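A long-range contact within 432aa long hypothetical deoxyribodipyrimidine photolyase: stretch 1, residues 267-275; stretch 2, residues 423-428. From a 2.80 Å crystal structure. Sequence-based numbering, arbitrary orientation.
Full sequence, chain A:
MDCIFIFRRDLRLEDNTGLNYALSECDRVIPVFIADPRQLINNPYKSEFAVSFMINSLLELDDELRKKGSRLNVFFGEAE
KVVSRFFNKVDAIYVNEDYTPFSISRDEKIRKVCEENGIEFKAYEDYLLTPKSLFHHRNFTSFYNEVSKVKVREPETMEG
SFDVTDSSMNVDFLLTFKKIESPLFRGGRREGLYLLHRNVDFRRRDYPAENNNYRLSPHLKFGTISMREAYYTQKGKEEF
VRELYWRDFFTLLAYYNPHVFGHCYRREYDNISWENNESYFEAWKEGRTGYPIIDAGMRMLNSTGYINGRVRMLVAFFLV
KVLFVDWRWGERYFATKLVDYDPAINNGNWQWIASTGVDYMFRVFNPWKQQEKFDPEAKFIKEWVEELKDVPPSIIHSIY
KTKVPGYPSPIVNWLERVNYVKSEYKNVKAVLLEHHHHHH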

ATOM      1  N   ARG A 267      16.861   9.100 -13.130  1.00 49.52           N
ATOM      2  CA  ARG A 267      17.807   8.115 -13.649  1.00 51.30           C
ATOM      3  C   ARG A 267      19.301   8.252 -13.337  1.00 51.48           C
ATOM      4  O   ARG A 267      19.965   7.238 -13.112  1.00 51.20           O
ATOM      5  CB  ARG A 267      17.608   7.976 -15.160  1.00 52.82           C
ATOM      6  CG  ARG A 267      16.173   7.669 -15.550  1.00 55.35           C
ATOM      7  CD  ARG A 267      16.002   7.550 -17.056  1.00 58.23           C
ATOM      8  NE  ARG A 267      14.612   7.769 -17.456  1.00 60.93           N
ATOM      9  CZ  ARG A 267      13.983   8.944 -17.400  1.00 62.61           C
ATOM     10  NH1 ARG A 267      12.714   9.038 -17.782  1.00 63.42           N
ATOM     11  NH2 ARG A 267      14.619  10.031 -16.974  1.00 63.38           N
ATOM     12  N   GLU A 268      19.838   9.472 -13.315  1.00 52.15           N
ATOM     13  CA  GLU A 268      21.263   9.648 -13.031  1.00 52.82           C
ATOM     14  C   GLU A 268      21.760   8.841 -11.831  1.00 53.29           C
ATOM     15  O   GLU A 268      22.854   8.274 -11.861  1.00 53.55           O
ATOM     16  CB  GLU A 268      21.620  11.133 -12.835  1.00 53.37           C
ATOM     17  CG  GLU A 268      20.786  11.908 -11.847  1.00 55.51           C
ATOM     18  CD  GLU A 268      19.471  12.420 -12.416  1.00 57.37           C
ATOM     19  OE1 GLU A 268      18.926  11.799 -13.362  1.00 57.36           O
ATOM     20  OE2 GLU A 268      18.974  13.444 -11.889  1.00 57.80           O
ATOM     21  N   TYR A 269      20.948   8.771 -10.783  1.00 53.74           N
ATOM     22  CA  TYR A 269      21.318   8.045  -9.574  1.00 53.42           C
ATOM     23  C   TYR A 269      21.337   6.524  -9.691  1.00 53.58           C
ATOM     24  O   TYR A 269      21.563   5.823  -8.705  1.00 53.09           O
ATOM     25  CB  TYR A 269      20.408   8.479  -8.437  1.00 53.08           C
ATOM     26  CG  TYR A 269      20.580   9.937  -8.090  1.00 53.60           C
ATOM     27  CD1 TYR A 269      21.734  10.392  -7.456  1.00 53.39           C
ATOM     28  CD2 TYR A 269      19.592  10.867  -8.406  1.00 53.99           C
ATOM     29  CE1 TYR A 269      21.898  11.736  -7.144  1.00 54.19           C
ATOM     30  CE2 TYR A 269      19.747  12.213  -8.100  1.00 54.42           C
ATOM     31  CZ  TYR A 269      20.898  12.641  -7.469  1.00 54.40           C
ATOM     32  OH  TYR A 269      21.041  13.972  -7.151  1.00 54.81           O
ATOM     33  N   ASP A 270      21.105   6.014 -10.894  1.00 54.10           N
ATOM     34  CA  ASP A 270      21.148   4.576 -11.112  1.00 55.41           C
ATOM     35  C   ASP A 270      22.621   4.150 -11.074  1.00 54.75           C
ATOM     36  O   ASP A 270      22.954   2.972 -11.228  1.00 55.15           O
ATOM     37  CB  ASP A 270      20.525   4.229 -12.469  1.00 57.51           C
ATOM     38  CG  ASP A 270      19.086   3.736 -12.347  1.00 60.30           C
ATOM     39  OD1 ASP A 270      18.411   3.594 -13.391  1.00 61.98           O
ATOM     40  OD2 ASP A 270      18.632   3.476 -11.210  1.00 61.28           O
ATOM     41  N   ASN A 271      23.492   5.128 -10.846  1.00 53.55           N
ATOM     42  CA  ASN A 271      24.929   4.903 -10.795  1.00 52.42           C
ATOM     43  C   ASN A 271      25.512   4.924  -9.401  1.00 51.11           C
ATOM     44  O   ASN A 271      26.719   4.738  -9.232  1.00 51.65           O
ATOM     45  CB  ASN A 271      25.642   5.945 -11.645  1.00 54.19           C
ATOM     46  CG  ASN A 271      25.538   5.649 -13.127  1.00 55.69           C
ATOM     47  OD1 ASN A 271      25.576   6.562 -13.954  1.00 55.90           O
ATOM     48  ND2 ASN A 271      25.418   4.362 -13.473  1.00 55.50           N
ATOM     49  N   ILE A 272      24.666   5.159  -8.404  1.00 49.28           N
ATOM     50  CA  ILE A 272      25.121   5.185  -7.021  1.00 46.78           C
ATOM     51  C   ILE A 272      25.725   3.833  -6.667  1.00 46.12           C
ATOM     52  O   ILE A 272      25.184   2.794  -7.025  1.00 45.13           O
ATOM     53  CB  ILE A 272      23.959   5.481  -6.065  1.00 45.61           C
ATOM     54  CG1 ILE A 272      23.463   6.907  -6.303  1.00 45.56           C
ATOM     55  CG2 ILE A 272      24.399   5.278  -4.621  1.00 43.84           C
ATOM     56  CD1 ILE A 272      22.321   7.321  -5.409  1.00 46.48           C
ATOM     57  N   SER A 273      26.860   3.849  -5.979  1.00 46.09           N
ATOM     58  CA  SER A 273      27.507   2.609  -5.584  1.00 46.53           C
ATOM     59  C   SER A 273      27.090   2.263  -4.172  1.00 46.53           C
ATOM     60  O   SER A 273      27.811   2.537  -3.209  1.00 47.37           O
ATOM     61  CB  SER A 273      29.022   2.748  -5.654  1.00 46.97           C
ATOM     62  OG  SER A 273      29.427   3.005  -6.984  1.00 50.78           O
ATOM     63  N   TRP A 274      25.910   1.666  -4.053  1.00 45.29           N
ATOM     64  CA  TRP A 274      25.389   1.276  -2.758  1.00 44.46           C
ATOM     65  C   TRP A 274      26.349   0.305  -2.087  1.00 44.87           C
ATOM     66  O   TRP A 274      26.747  -0.693  -2.681  1.00 45.67           O
ATOM     67  CB  TRP A 274      24.019   0.619  -2.923  1.00 42.89           C
ATOM     68  CG  TRP A 274      23.034   1.467  -3.677  1.00 40.43           C
ATOM     69  CD1 TRP A 274      22.680   1.344  -4.983  1.00 38.98           C
ATOM     70  CD2 TRP A 274      22.315   2.595  -3.171  1.00 39.24           C
ATOM     71  NE1 TRP A 274      21.787   2.324  -5.327  1.00 38.48           N
ATOM     72  CE2 TRP A 274      21.546   3.108  -4.233  1.00 38.49           C
ATOM     73  CE3 TRP A 274      22.248   3.222  -1.921  1.00 39.37           C
ATOM     74  CZ2 TRP A 274      20.719   4.221  -4.088  1.00 39.16           C
ATOM     75  CZ3 TRP A 274      21.425   4.328  -1.775  1.00 39.79           C
ATOM     76  CH2 TRP A 274      20.671   4.816  -2.854  1.00 39.45           C
ATOM     77  N   GLU A 275      26.726   0.601  -0.851  1.00 44.63           N
ATOM     78  CA  GLU A 275      27.631  -0.258  -0.112  1.00 44.92           C
ATOM     79  C   GLU A 275      26.998  -1.635   0.101  1.00 44.77           C
ATOM     80  O   GLU A 275      27.701  -2.634   0.229  1.00 44.72           O
ATOM     81  CB  GLU A 275      27.943   0.382   1.231  1.00 46.74           C
ATOM     82  CG  GLU A 275      28.919  -0.391   2.091  1.00 50.00           C
ATOM     83  CD  GLU A 275      28.574  -0.293   3.558  1.00 51.55           C
ATOM     84  OE1 GLU A 275      27.549  -0.886   3.951  1.00 55.24           O
ATOM     85  OE2 GLU A 275      29.304   0.380   4.315  1.00 52.93           O
ATOM     86  N   SER A 423      28.167  12.690  -0.010  1.00 55.17           N
ATOM     87  CA  SER A 423      29.291  12.985  -0.879  1.00 55.47           C
ATOM     88  C   SER A 423      29.198  12.052  -2.077  1.00 56.05           C
ATOM     89  O   SER A 423      29.466  12.461  -3.208  1.00 55.77           O
ATOM     90  CB  SER A 423      30.615  12.781  -0.134  1.00 54.83           C
ATOM     91  OG  SER A 423      30.767  11.437   0.274  1.00 55.33           O
ATOM     92  N   GLU A 424      28.797  10.805  -1.825  1.00 56.73           N
ATOM     93  CA  GLU A 424      28.658   9.812  -2.888  1.00 58.24           C
ATOM     94  C   GLU A 424      27.585  10.231  -3.892  1.00 58.10           C
ATOM     95  O   GLU A 424      27.699   9.954  -5.086  1.00 57.96           O
ATOM     96  CB  GLU A 424      28.322   8.437  -2.297  1.00 59.96           C
ATOM     97  CG  GLU A 424      29.537   7.616  -1.880  1.00 64.37           C
ATOM     98  CD  GLU A 424      30.293   7.022  -3.071  1.00 67.59           C
ATOM     99  OE1 GLU A 424      30.646   7.781  -4.004  1.00 68.68           O
ATOM    100  OE2 GLU A 424      30.538   5.792  -3.068  1.00 68.92           O
ATOM    101  N   TYR A 425      26.546  10.902  -3.402  1.00 57.98           N
ATOM    102  CA  TYR A 425      25.469  11.380  -4.260  1.00 58.13           C
ATOM    103  C   TYR A 425      25.979  12.519  -5.127  1.00 59.65           C
ATOM    104  O   TYR A 425      25.838  12.480  -6.346  1.00 59.89           O
ATOM    105  CB  TYR A 425      24.296  11.879  -3.425  1.00 56.83           C
ATOM    106  CG  TYR A 425      23.225  10.849  -3.146  1.00 55.59           C
ATOM    107  CD1 TYR A 425      21.976  10.937  -3.756  1.00 54.80           C
ATOM    108  CD2 TYR A 425      23.447   9.808  -2.250  1.00 55.02           C
ATOM    109  CE1 TYR A 425      20.971  10.016  -3.475  1.00 53.77           C
ATOM    110  CE2 TYR A 425      22.448   8.882  -1.965  1.00 54.07           C
ATOM    111  CZ  TYR A 425      21.215   8.995  -2.579  1.00 53.45           C
ATOM    112  OH  TYR A 425      20.219   8.098  -2.288  1.00 52.13           O
ATOM    113  N   LYS A 426      26.557  13.540  -4.493  1.00 61.41           N
ATOM    114  CA  LYS A 426      27.110  14.687  -5.220  1.00 62.68           C
ATOM    115  C   LYS A 426      28.096  14.158  -6.252  1.00 63.25           C
ATOM    116  O   LYS A 426      28.146  14.623  -7.388  1.00 62.42           O
ATOM    117  CB  LYS A 426      27.831  15.647  -4.258  1.00 63.26           C
ATOM    118  CG  LYS A 426      26.896  16.435  -3.343  1.00 65.66           C
ATOM    119  CD  LYS A 426      27.643  17.389  -2.413  1.00 67.11           C
ATOM    120  CE  LYS A 426      28.543  16.637  -1.425  1.00 69.35           C
ATOM    121  NZ  LYS A 426      29.215  17.535  -0.435  1.00 69.05           N
ATOM    122  N   ASN A 427      28.870  13.167  -5.837  1.00 64.57           N
ATOM    123  CA  ASN A 427      29.858  12.541  -6.692  1.00 65.76           C
ATOM    124  C   ASN A 427      29.212  12.160  -8.021  1.00 64.86           C
ATOM    125  O   ASN A 427      29.734  12.470  -9.081  1.00 65.51           O
ATOM    126  CB  ASN A 427      30.410  11.300  -5.990  1.00 68.93           C
ATOM    127  CG  ASN A 427      31.796  10.931  -6.464  1.00 71.17           C
ATOM    128  OD1 ASN A 427      31.996  10.569  -7.623  1.00 71.99           O
ATOM    129  ND2 ASN A 427      32.770  11.025  -5.564  1.00 72.75           N
ATOM    130  N   VAL A 428      28.060  11.504  -7.955  1.00 63.91           N
ATOM    131  CA  VAL A 428      27.329  11.075  -9.147  1.00 62.67           C
ATOM    132  C   VAL A 428      26.934  12.233 -10.076  1.00 62.21           C
ATOM    133  O   VAL A 428      27.110  12.076 -11.301  1.00 61.55           O
ATOM    134  CB  VAL A 428      26.061  10.270  -8.741  1.00 62.31           C
ATOM    135  CG1 VAL A 428      25.214   9.943  -9.964  1.00 61.49           C
ATOM    136  CG2 VAL A 428      26.479   8.986  -8.034  1.00 61.57           C
TER

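Stretch 2 continues a helix that begins earlier in the chain, and it packs against a 3-10 segment and the loop that follows it. No hydrogen bond crosses between the two stretches. The contact rests on apolar and aromatic packing and buries 384 Å², both sides summed.

Ser-423 does not reach stretch 1. Its carbonyl serves the helix, accepting a hydrogen bond from Asn-427 N at 2.8 Å from Ser-423 O.

Glu-424 points its CA-to-CB bond toward stretch 1. Its contact is loose: Glu-424 OE2 lies 4.2 Å from Ser-273 O and 4.3 Å from Ser-273 CB.

Tyr-425 is buried and meets three side chains. Ile-272 CD1 sits over one face of its ring, 3.6 Å from the ring centroid and 19° off the normal. This is a CH-pi contact. The Ile-272 side chain is extended at chi2 (t), and its end comes nearer to stretch 2 than its CA-to-CB direction suggests. Tyr-269 approaches obliquely, with Tyr-269 CE1 3.5 Å from Tyr-425 CD1. The two ring planes meet at 44° and the centroids are 5.3 Å apart. Trp-274 CH2 lies 3.4 Å from Tyr-425 OH. That hydroxyl is hydrogen-bonded elsewhere in the structure, so its polar need is met although its neighbour here is a carbon.

Lys-426 points away, and Asn-427 is out of reach. Neither contributes to the contact.

Val-428 points toward stretch 1. One methyl, Val-428 CG1, lies 3.5 Å from Glu-268 O, 4.3 Å from Tyr-269 CD1 and 4.4 Å from Asn-271 CB. The other, Val-428 CG2, packs 4.1 Å from Ile-272 CG1. Ile-272 thus touches both Tyr-425 and Val-428. Ile-272 and Val-428 also have the closest CA atoms across the contact, at 6.6 Å.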